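Local coordinates for protein ATP-dependent RNA helicase HrpB (Escherichia coli, PDB 6EUD) that hydrolyses ATP to ADP and phosphate as a DExH-box helicase and binds single-stranded RNA, at residues Arg300-Thr312 against Leu539-Ile551. Residues are numbered along the deposited sequence; the frame is centred on the assembly and turned at random.
Sequences RFDPRTGLTRLIT and LLLQGSASPDARI
The amide nitrogen NE2 of Q542 gives both its hydrogens: one to OD2 of D302 at 2.8 Å, nearly straight (165°) and onto the anti lone pair, the other in a longer bond of 3.3 Å to S544 O of its own hairpin turn, from above that carbonyl's plane. The amide oxygen OE1 of Q542 accepts from OG1 of T305 at 2.7 Å, in the carbonyl plane, so three bonds fix the flip of this buried amide. With CG anti to the backbone N (chi1 -171°) and the chain extended beyond it, Q542 reaches straight into the turn of the opposite hairpin. That turn is itself ordered by the same side chains: D302 OD1 accepts from R304 N in an Asx turn, and T305 OG1 from L307 N in an ST turn. The β-hairpin 300-312, projecting from the second RecA-like helicase domain, docks on strands 534-542 and 548-552 of a separate sheet, consistent with the OB-fold domain of DEAH/RHA helicases. L307 CB lies 3.1 Å from Q542 OE1, and its CD1 packs on L540 CB at 3.7 Å. Cutting Q542 back to an alanine is likely to strip D302 OD2 and T305 OG1 of their partners across the interface and open a gap beside L307. On the other flank one face of the R309 guanidinium lies against the S544-A545 peptide, less certainly because that loop is poorly ordered, while CD of R300 approaches the opposite face.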
loop_
_atom_site.group_PDB
_atom_site.type_symbol
_atom_site.label_atom_id
_atom_site.label_comp_id
_atom_site.label_asym_id
_atom_site.label_seq_id
_atom_site.Cartn_x
_atom_site.Cartn_y
_atom_site.Cartn_z
ATOM N N ARG A 300 1.171 -3.098 -8.487
ATOM C CA ARG A 300 0.313 -2.568 -7.446
ATOM C C ARG A 300 0.034 -3.609 -6.351
ATOM O O ARG A 300 -0.471 -4.712 -6.621
ATOM C CB ARG A 300 -0.999 -2.060 -8.040
ATOM C CG ARG A 300 -2.045 -1.745 -6.999
ATOM C CD ARG A 300 -2.969 -0.641 -7.472
ATOM N NE ARG A 300 -2.247 0.608 -7.697
ATOM C CZ ARG A 300 -2.814 1.724 -8.142
ATOM N NH1 ARG A 300 -4.110 1.745 -8.421
ATOM N NH2 ARG A 300 -2.080 2.815 -8.318
ATOM N N PHE A 301 0.373 -3.247 -5.115
ATOM C CA PHE A 301 0.084 -4.093 -3.973
ATOM C C PHE A 301 -1.366 -3.921 -3.559
ATOM O O PHE A 301 -1.843 -2.795 -3.424
ATOM C CB PHE A 301 1.014 -3.768 -2.810
ATOM C CG PHE A 301 0.681 -4.500 -1.546
ATOM C CD1 PHE A 301 0.900 -5.868 -1.440
ATOM C CD2 PHE A 301 0.155 -3.830 -0.458
ATOM C CE1 PHE A 301 0.600 -6.555 -0.275
ATOM C CE2 PHE A 301 -0.151 -4.520 0.712
ATOM C CZ PHE A 301 0.082 -5.883 0.800
ATOM N N ASP A 302 -2.050 -5.048 -3.369
ATOM C CA ASP A 302 -3.425 -5.092 -2.873
ATOM C C ASP A 302 -3.460 -5.615 -1.438
ATOM O O ASP A 302 -3.344 -6.816 -1.216
ATOM C CB ASP A 302 -4.281 -5.982 -3.788
ATOM C CG ASP A 302 -5.767 -5.972 -3.423
ATOM O OD1 ASP A 302 -6.149 -5.391 -2.377
ATOM O OD2 ASP A 302 -6.559 -6.577 -4.190
ATOM N N PRO A 303 -3.641 -4.719 -0.458
ATOM C CA PRO A 303 -3.626 -5.113 0.959
ATOM C C PRO A 303 -4.698 -6.121 1.326
ATOM O O PRO A 303 -4.523 -6.829 2.303
ATOM C CB PRO A 303 -3.871 -3.795 1.702
ATOM C CG PRO A 303 -4.511 -2.918 0.711
ATOM C CD PRO A 303 -3.889 -3.283 -0.618
ATOM N N ARG A 304 -5.786 -6.191 0.570
ATOM C CA ARG A 304 -6.855 -7.122 0.917
ATOM C C ARG A 304 -6.542 -8.542 0.457
ATOM O O ARG A 304 -7.018 -9.515 1.035
ATOM C CB ARG A 304 -8.187 -6.640 0.340
ATOM C CG ARG A 304 -8.729 -5.379 1.043
ATOM C CD ARG A 304 -9.964 -4.804 0.346
ATOM N NE ARG A 304 -9.759 -4.723 -1.100
ATOM C CZ ARG A 304 -8.947 -3.857 -1.705
ATOM N NH1 ARG A 304 -8.258 -2.968 -0.997
ATOM N NH2 ARG A 304 -8.824 -3.879 -3.026
ATOM N N THR A 305 -5.721 -8.669 -0.572
ATOM C CA THR A 305 -5.342 -9.990 -1.062
ATOM C C THR A 305 -3.901 -10.357 -0.702
ATOM O O THR A 305 -3.515 -11.513 -0.798
ATOM C CB THR A 305 -5.502 -10.090 -2.593
ATOM O OG1 THR A 305 -4.598 -9.182 -3.237
ATOM C CG2 THR A 305 -6.926 -9.759 -3.009
ATOM N N GLY A 306 -3.113 -9.368 -0.294
ATOM C CA GLY A 306 -1.680 -9.543 -0.142
ATOM C C GLY A 306 -0.963 -9.819 -1.448
ATOM O O GLY A 306 0.185 -10.246 -1.432
ATOM N N LEU A 307 -1.625 -9.579 -2.583
ATOM C CA LEU A 307 -0.997 -9.854 -3.874
ATOM C C LEU A 307 -0.530 -8.576 -4.553
ATOM O O LEU A 307 -1.090 -7.496 -4.357
ATOM C CB LEU A 307 -1.942 -10.627 -4.797
ATOM C CG LEU A 307 -2.318 -12.027 -4.305
ATOM C CD1 LEU A 307 -3.175 -12.738 -5.351
ATOM C CD2 LEU A 307 -1.070 -12.873 -3.942
ATOM N N THR A 308 0.539 -8.705 -5.323
ATOM C CA THR A 308 0.984 -7.624 -6.168
ATOM C C THR A 308 0.600 -7.943 -7.609
ATOM O O THR A 308 0.875 -9.038 -8.110
ATOM C CB THR A 308 2.500 -7.401 -6.050
ATOM O OG1 THR A 308 2.831 -7.154 -4.676
ATOM C CG2 THR A 308 2.948 -6.192 -6.914
ATOM N N ARG A 309 -0.063 -6.996 -8.263
ATOM C CA ARG A 309 -0.458 -7.158 -9.666
ATOM C C ARG A 309 0.194 -6.104 -10.548
ATOM O O ARG A 309 0.663 -5.077 -10.053
ATOM C CB ARG A 309 -1.979 -7.094 -9.794
ATOM C CG ARG A 309 -2.590 -6.009 -8.942
ATOM C CD ARG A 309 -4.075 -5.932 -9.154
ATOM N NE ARG A 309 -4.707 -5.012 -8.216
ATOM C CZ ARG A 309 -5.513 -4.024 -8.586
ATOM N NH1 ARG A 309 -5.774 -3.837 -9.870
ATOM N NH2 ARG A 309 -6.059 -3.224 -7.678
ATOM N N LEU A 310 0.269 -6.399 -11.844
ATOM C CA LEU A 310 0.599 -5.404 -12.856
ATOM C C LEU A 310 -0.680 -4.754 -13.340
ATOM O O LEU A 310 -1.508 -5.418 -13.951
ATOM C CB LEU A 310 1.336 -6.023 -14.039
ATOM C CG LEU A 310 2.798 -6.345 -13.784
ATOM C CD1 LEU A 310 3.482 -6.786 -15.070
ATOM C CD2 LEU A 310 3.511 -5.147 -13.174
ATOM N N ILE A 311 -0.856 -3.469 -13.045
ATOM C CA ILE A 311 -1.949 -2.704 -13.640
ATOM C C ILE A 311 -1.438 -1.731 -14.717
ATOM O O ILE A 311 -0.244 -1.411 -14.804
ATOM C CB ILE A 311 -2.744 -1.917 -12.587
ATOM C CG1 ILE A 311 -1.960 -0.694 -12.109
ATOM C CG2 ILE A 311 -3.113 -2.811 -11.427
ATOM C CD1 ILE A 311 -2.802 0.282 -11.295
ATOM N N THR A 312 -2.357 -1.301 -15.565
ATOM C CA THR A 312 -2.063 -0.286 -16.546
ATOM C C THR A 312 -2.785 0.964 -16.096
ATOM O O THR A 312 -3.934 0.898 -15.646
ATOM C CB THR A 312 -2.499 -0.708 -17.961
ATOM O OG1 THR A 312 -1.737 -1.858 -18.353
ATOM C CG2 THR A 312 -2.241 0.410 -18.956
ATOM N N LEU A 539 2.358 -18.790 -5.736
ATOM C CA LEU A 539 2.483 -17.810 -6.814
ATOM C C LEU A 539 1.154 -17.564 -7.547
ATOM O O LEU A 539 0.576 -18.474 -8.154
ATOM C CB LEU A 539 3.556 -18.262 -7.804
ATOM C CG LEU A 539 4.234 -17.178 -8.631
ATOM C CD1 LEU A 539 4.827 -16.124 -7.725
ATOM C CD2 LEU A 539 5.299 -17.801 -9.493
ATOM N N LEU A 540 0.694 -16.317 -7.496
ATOM C CA LEU A 540 -0.630 -15.938 -7.982
ATOM C C LEU A 540 -0.627 -14.666 -8.812
ATOM O O LEU A 540 -0.080 -13.640 -8.385
ATOM C CB LEU A 540 -1.585 -15.736 -6.808
ATOM C CG LEU A 540 -1.884 -16.942 -5.939
ATOM C CD1 LEU A 540 -2.194 -16.514 -4.520
ATOM C CD2 LEU A 540 -3.042 -17.699 -6.547
ATOM N N LEU A 541 -1.289 -14.721 -9.966
ATOM C CA LEU A 541 -1.442 -13.546 -10.823
ATOM C C LEU A 541 -2.857 -12.971 -10.750
ATOM O O LEU A 541 -3.789 -13.493 -11.361
ATOM C CB LEU A 541 -1.087 -13.891 -12.273
ATOM C CG LEU A 541 -1.239 -12.738 -13.274
ATOM C CD1 LEU A 541 -0.472 -11.487 -12.815
ATOM C CD2 LEU A 541 -0.785 -13.170 -14.667
ATOM N N GLN A 542 -3.004 -11.889 -10.000
ATOM C CA GLN A 542 -4.290 -11.219 -9.823
ATOM C C GLN A 542 -4.649 -10.429 -11.069
ATOM O O GLN A 542 -3.896 -9.540 -11.466
ATOM C CB GLN A 542 -4.233 -10.298 -8.603
ATOM C CG GLN A 542 -5.546 -9.712 -8.173
ATOM C CD GLN A 542 -5.473 -9.108 -6.777
ATOM O OE1 GLN A 542 -4.625 -9.483 -5.964
ATOM N NE2 GLN A 542 -6.359 -8.160 -6.496
ATOM N N GLY A 543 -5.785 -10.772 -11.684
ATOM C CA GLY A 543 -6.282 -10.092 -12.873
ATOM C C GLY A 543 -6.307 -8.583 -12.711
ATOM O O GLY A 543 -5.626 -7.859 -13.437
ATOM N N SER A 544 -7.100 -8.114 -11.755
ATOM C CA SER A 544 -6.983 -6.748 -11.267
ATOM C C SER A 544 -7.804 -6.615 -9.987
ATOM O O SER A 544 -8.005 -7.603 -9.283
ATOM C CB SER A 544 -7.438 -5.732 -12.320
ATOM O OG SER A 544 -6.755 -4.499 -12.161
ATOM N N ALA A 545 -8.295 -5.403 -9.720
ATOM C CA ALA A 545 -8.943 -5.025 -8.454
ATOM C C ALA A 545 -9.896 -6.066 -7.870
ATOM O O ALA A 545 -10.069 -6.136 -6.656
ATOM C CB ALA A 545 -9.685 -3.707 -8.639
ATOM N N SER A 546 -10.518 -6.858 -8.738
ATOM C CA SER A 546 -11.372 -7.966 -8.318
ATOM C C SER A 546 -10.560 -9.039 -7.583
ATOM O O SER A 546 -9.594 -9.570 -8.141
ATOM C CB SER A 546 -12.078 -8.564 -9.541
ATOM O OG SER A 546 -12.404 -9.929 -9.350
ATOM N N PRO A 547 -10.945 -9.372 -6.329
ATOM C CA PRO A 547 -10.200 -10.357 -5.526
ATOM C C PRO A 547 -10.179 -11.762 -6.149
ATOM O O PRO A 547 -10.488 -12.746 -5.474
ATOM C CB PRO A 547 -10.952 -10.362 -4.184
ATOM C CG PRO A 547 -12.317 -9.876 -4.509
ATOM C CD PRO A 547 -12.121 -8.859 -5.605
ATOM N N ASP A 548 -9.811 -11.829 -7.429
ATOM C CA ASP A 548 -9.671 -13.073 -8.174
ATOM C C ASP A 548 -8.310 -13.113 -8.838
ATOM O O ASP A 548 -7.856 -12.116 -9.402
ATOM C CB ASP A 548 -10.774 -13.219 -9.222
ATOM C CG ASP A 548 -12.029 -13.845 -8.658
ATOM O OD1 ASP A 548 -12.222 -15.060 -8.869
ATOM O OD2 ASP A 548 -12.819 -13.135 -7.998
ATOM N N ALA A 549 -7.664 -14.271 -8.781
ATOM C CA ALA A 549 -6.312 -14.411 -9.302
ATOM C C ALA A 549 -6.110 -15.746 -10.008
ATOM O O ALA A 549 -6.792 -16.728 -9.709
ATOM C CB ALA A 549 -5.304 -14.257 -8.175
ATOM N N ARG A 550 -5.178 -15.775 -10.957
ATOM C CA ARG A 550 -4.803 -17.021 -11.597
ATOM C C ARG A 550 -3.691 -17.715 -10.795
ATOM O O ARG A 550 -2.790 -17.071 -10.250
ATOM C CB ARG A 550 -4.353 -16.775 -13.039
ATOM C CG ARG A 550 -4.241 -18.040 -13.859
ATOM C CD ARG A 550 -4.022 -17.729 -15.330
ATOM N NE ARG A 550 -2.662 -17.277 -15.596
ATOM C CZ ARG A 550 -1.985 -17.572 -16.701
ATOM N NH1 ARG A 550 -2.552 -18.309 -17.649
ATOM N NH2 ARG A 550 -0.746 -17.125 -16.866
ATOM N N ILE A 551 -3.764 -19.035 -10.722
ATOM C CA ILE A 551 -2.747 -19.809 -10.031
ATOM C C ILE A 551 -1.609 -20.123 -10.990
ATOM O O ILE A 551 -1.831 -20.741 -12.024
ATOM C CB ILE A 551 -3.353 -21.097 -9.447
ATOM C CG1 ILE A 551 -4.393 -20.735 -8.379
ATOM C CG2 ILE A 551 -2.276 -21.986 -8.866
ATOM C CD1 ILE A 551 -5.200 -21.918 -7.891
#